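Local coordinates for enoyl CoA hydratase/isomerase (Crotonase) (Legionella pneumophila subsp. pneumophila, PDB 3I47), which probably acts as an enoyl-CoA hydratase or isomerase of the crotonase family, at residues A[101-106]-A[194-199]. Numbering follows the deposited sequence.
Sequences PTIAMV and LKYASQ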
loop_
_atom_site.group_PDB
_atom_site.type_symbol
_atom_site.label_atom_id
_atom_site.label_comp_id
_atom_site.label_asym_id
_atom_site.label_seq_id
_atom_site.Cartn_x
_atom_site.Cartn_y
_atom_site.Cartn_z
ATOM N N PRO A 101 3.072 -7.226 -5.282
ATOM C CA PRO A 101 3.334 -5.788 -5.087
ATOM C C PRO A 101 2.054 -5.007 -4.845
ATOM O O PRO A 101 1.039 -5.244 -5.512
ATOM C CB PRO A 101 3.940 -5.343 -6.416
ATOM C CG PRO A 101 4.488 -6.603 -7.028
ATOM C CD PRO A 101 3.637 -7.739 -6.548
ATOM N N THR A 102 2.110 -4.088 -3.888
ATOM C CA THR A 102 0.971 -3.217 -3.571
ATOM C C THR A 102 1.354 -1.750 -3.736
ATOM O O THR A 102 2.452 -1.331 -3.346
ATOM C CB THR A 102 0.479 -3.445 -2.141
ATOM O OG1 THR A 102 1.572 -3.300 -1.234
ATOM C CG2 THR A 102 -0.125 -4.838 -1.991
ATOM N N ILE A 103 0.439 -0.973 -4.307
ATOM C CA ILE A 103 0.693 0.437 -4.624
ATOM C C ILE A 103 -0.488 1.253 -4.139
ATOM O O ILE A 103 -1.638 0.909 -4.449
ATOM C CB ILE A 103 0.838 0.661 -6.146
ATOM C CG1 ILE A 103 2.075 -0.070 -6.669
ATOM C CG2 ILE A 103 0.920 2.161 -6.478
ATOM C CD1 ILE A 103 2.114 -0.174 -8.181
ATOM N N ALA A 104 -0.206 2.316 -3.389
ATOM C CA ALA A 104 -1.243 3.312 -3.029
ATOM C C ALA A 104 -1.103 4.552 -3.898
ATOM O O ALA A 104 0.009 5.057 -4.070
ATOM C CB ALA A 104 -1.125 3.701 -1.557
ATOM N N MET A 105 -2.219 5.042 -4.442
ATOM C CA MET A 105 -2.217 6.198 -5.338
ATOM C C MET A 105 -3.012 7.280 -4.613
ATOM O O MET A 105 -4.221 7.110 -4.388
ATOM C CB MET A 105 -2.877 5.831 -6.683
ATOM C CG MET A 105 -3.051 6.988 -7.660
ATOM S SD MET A 105 -3.945 6.572 -9.210
ATOM C CE MET A 105 -5.248 7.784 -9.149
ATOM N N VAL A 106 -2.332 8.356 -4.221
ATOM C CA VAL A 106 -2.924 9.333 -3.299
ATOM C C VAL A 106 -3.063 10.727 -3.914
ATOM O O VAL A 106 -2.053 11.363 -4.266
ATOM C CB VAL A 106 -2.064 9.455 -2.020
ATOM C CG1 VAL A 106 -2.681 10.458 -1.046
ATOM C CG2 VAL A 106 -1.878 8.086 -1.353
ATOM N N LEU A 194 -1.082 3.780 -13.515
ATOM C CA LEU A 194 -1.423 2.612 -14.330
ATOM C C LEU A 194 -0.224 2.103 -15.132
ATOM O O LEU A 194 0.015 0.897 -15.217
ATOM C CB LEU A 194 -2.585 2.915 -15.275
ATOM C CG LEU A 194 -3.943 3.178 -14.629
ATOM C CD1 LEU A 194 -4.975 3.472 -15.713
ATOM C CD2 LEU A 194 -4.386 1.998 -13.766
ATOM N N LYS A 195 0.550 3.027 -15.687
ATOM C CA LYS A 195 1.729 2.651 -16.459
ATOM C C LYS A 195 2.803 2.030 -15.582
ATOM O O LYS A 195 3.449 1.051 -15.972
ATOM C CB LYS A 195 2.290 3.852 -17.209
ATOM C CG LYS A 195 1.454 4.219 -18.408
ATOM C CD LYS A 195 2.273 4.947 -19.432
ATOM C CE LYS A 195 1.413 5.323 -20.606
ATOM N NZ LYS A 195 2.127 6.285 -21.477
ATOM N N TYR A 196 2.984 2.596 -14.391
ATOM C CA TYR A 196 4.005 2.128 -13.469
ATOM C C TYR A 196 3.645 0.737 -12.952
ATOM O O TYR A 196 4.511 -0.146 -12.880
ATOM C CB TYR A 196 4.156 3.145 -12.336
ATOM C CG TYR A 196 5.250 2.851 -11.342
ATOM C CD1 TYR A 196 6.577 3.162 -11.627
ATOM C CD2 TYR A 196 4.958 2.292 -10.109
ATOM C CE1 TYR A 196 7.593 2.905 -10.705
ATOM C CE2 TYR A 196 5.964 2.029 -9.175
ATOM C CZ TYR A 196 7.278 2.348 -9.485
ATOM O OH TYR A 196 8.275 2.106 -8.570
ATOM N N ALA A 197 2.365 0.541 -12.621
ATOM C CA ALA A 197 1.885 -0.761 -12.161
ATOM C C ALA A 197 2.010 -1.793 -13.280
ATOM O O ALA A 197 2.450 -2.904 -13.027
ATOM C CB ALA A 197 0.436 -0.669 -11.655
ATOM N N SER A 198 1.662 -1.397 -14.506
ATOM C CA SER A 198 1.773 -2.300 -15.655
ATOM C C SER A 198 3.218 -2.737 -15.860
ATOM O O SER A 198 3.487 -3.919 -16.121
ATOM C CB SER A 198 1.206 -1.665 -16.923
ATOM O OG SER A 198 -0.202 -1.551 -16.834
ATOM N N GLN A 199 4.157 -1.803 -15.713
ATOM C CA GLN A 199 5.585 -2.133 -15.841
ATOM C C GLN A 199 6.047 -3.199 -14.847
ATOM O O GLN A 199 6.761 -4.137 -15.219
ATOM C CB GLN A 199 6.444 -0.876 -15.754
ATOM C CG GLN A 199 6.367 -0.043 -17.027
ATOM C CD GLN A 199 6.719 1.421 -16.817
ATOM O OE1 GLN A 199 7.070 1.848 -15.712
ATOM N NE2 GLN A 199 6.621 2.207 -17.893
#
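The outer methyl of Ile103, CD1, carries this contact, meeting Ala197 and Tyr196 on one side of helix 189-201. It lies 3.9 Å from Ala197 CB and 4.0 Å from Ala197 CA, so the isoleucine ends against the helix backbone itself. A residue as short as alanine suits this place, because it lets helix and strand approach to 7.7 Å between the CA atoms of Ile103 and Ala197. Isoleucine, beta-branched and wholly apolar, suits a buried strand position, and its extended outer arm (chi2 167°) carries CD1 across that gap.

The aromatic part is looser. CD1 of Ile103 sits beside the edge of the Tyr196 ring, near its plane, 4.2 Å from CD2. With CG anti to the backbone N (chi1 -176°), the ring runs on past the methyl, its CD2 edge nearest, while the hydroxyl, farther out, has a hydrogen bond outside these two segments. Tyrosine thus suits a partly exposed position, and its ring also packs edge-to-face with His182.

Within the crotonase fold, this is a helix laid on one face of the central sheet. Strand 102-106 runs between the parallel strands 51-56 and 123-127; Ala197 also touches Val51 and Val53 of the first, and Tyr196 reaches Ile123 and Ile125 of the second. Farther along strand 102-106, Met105 packs on Leu189, Leu190 and Thr193, extending the packing toward the start of the helix.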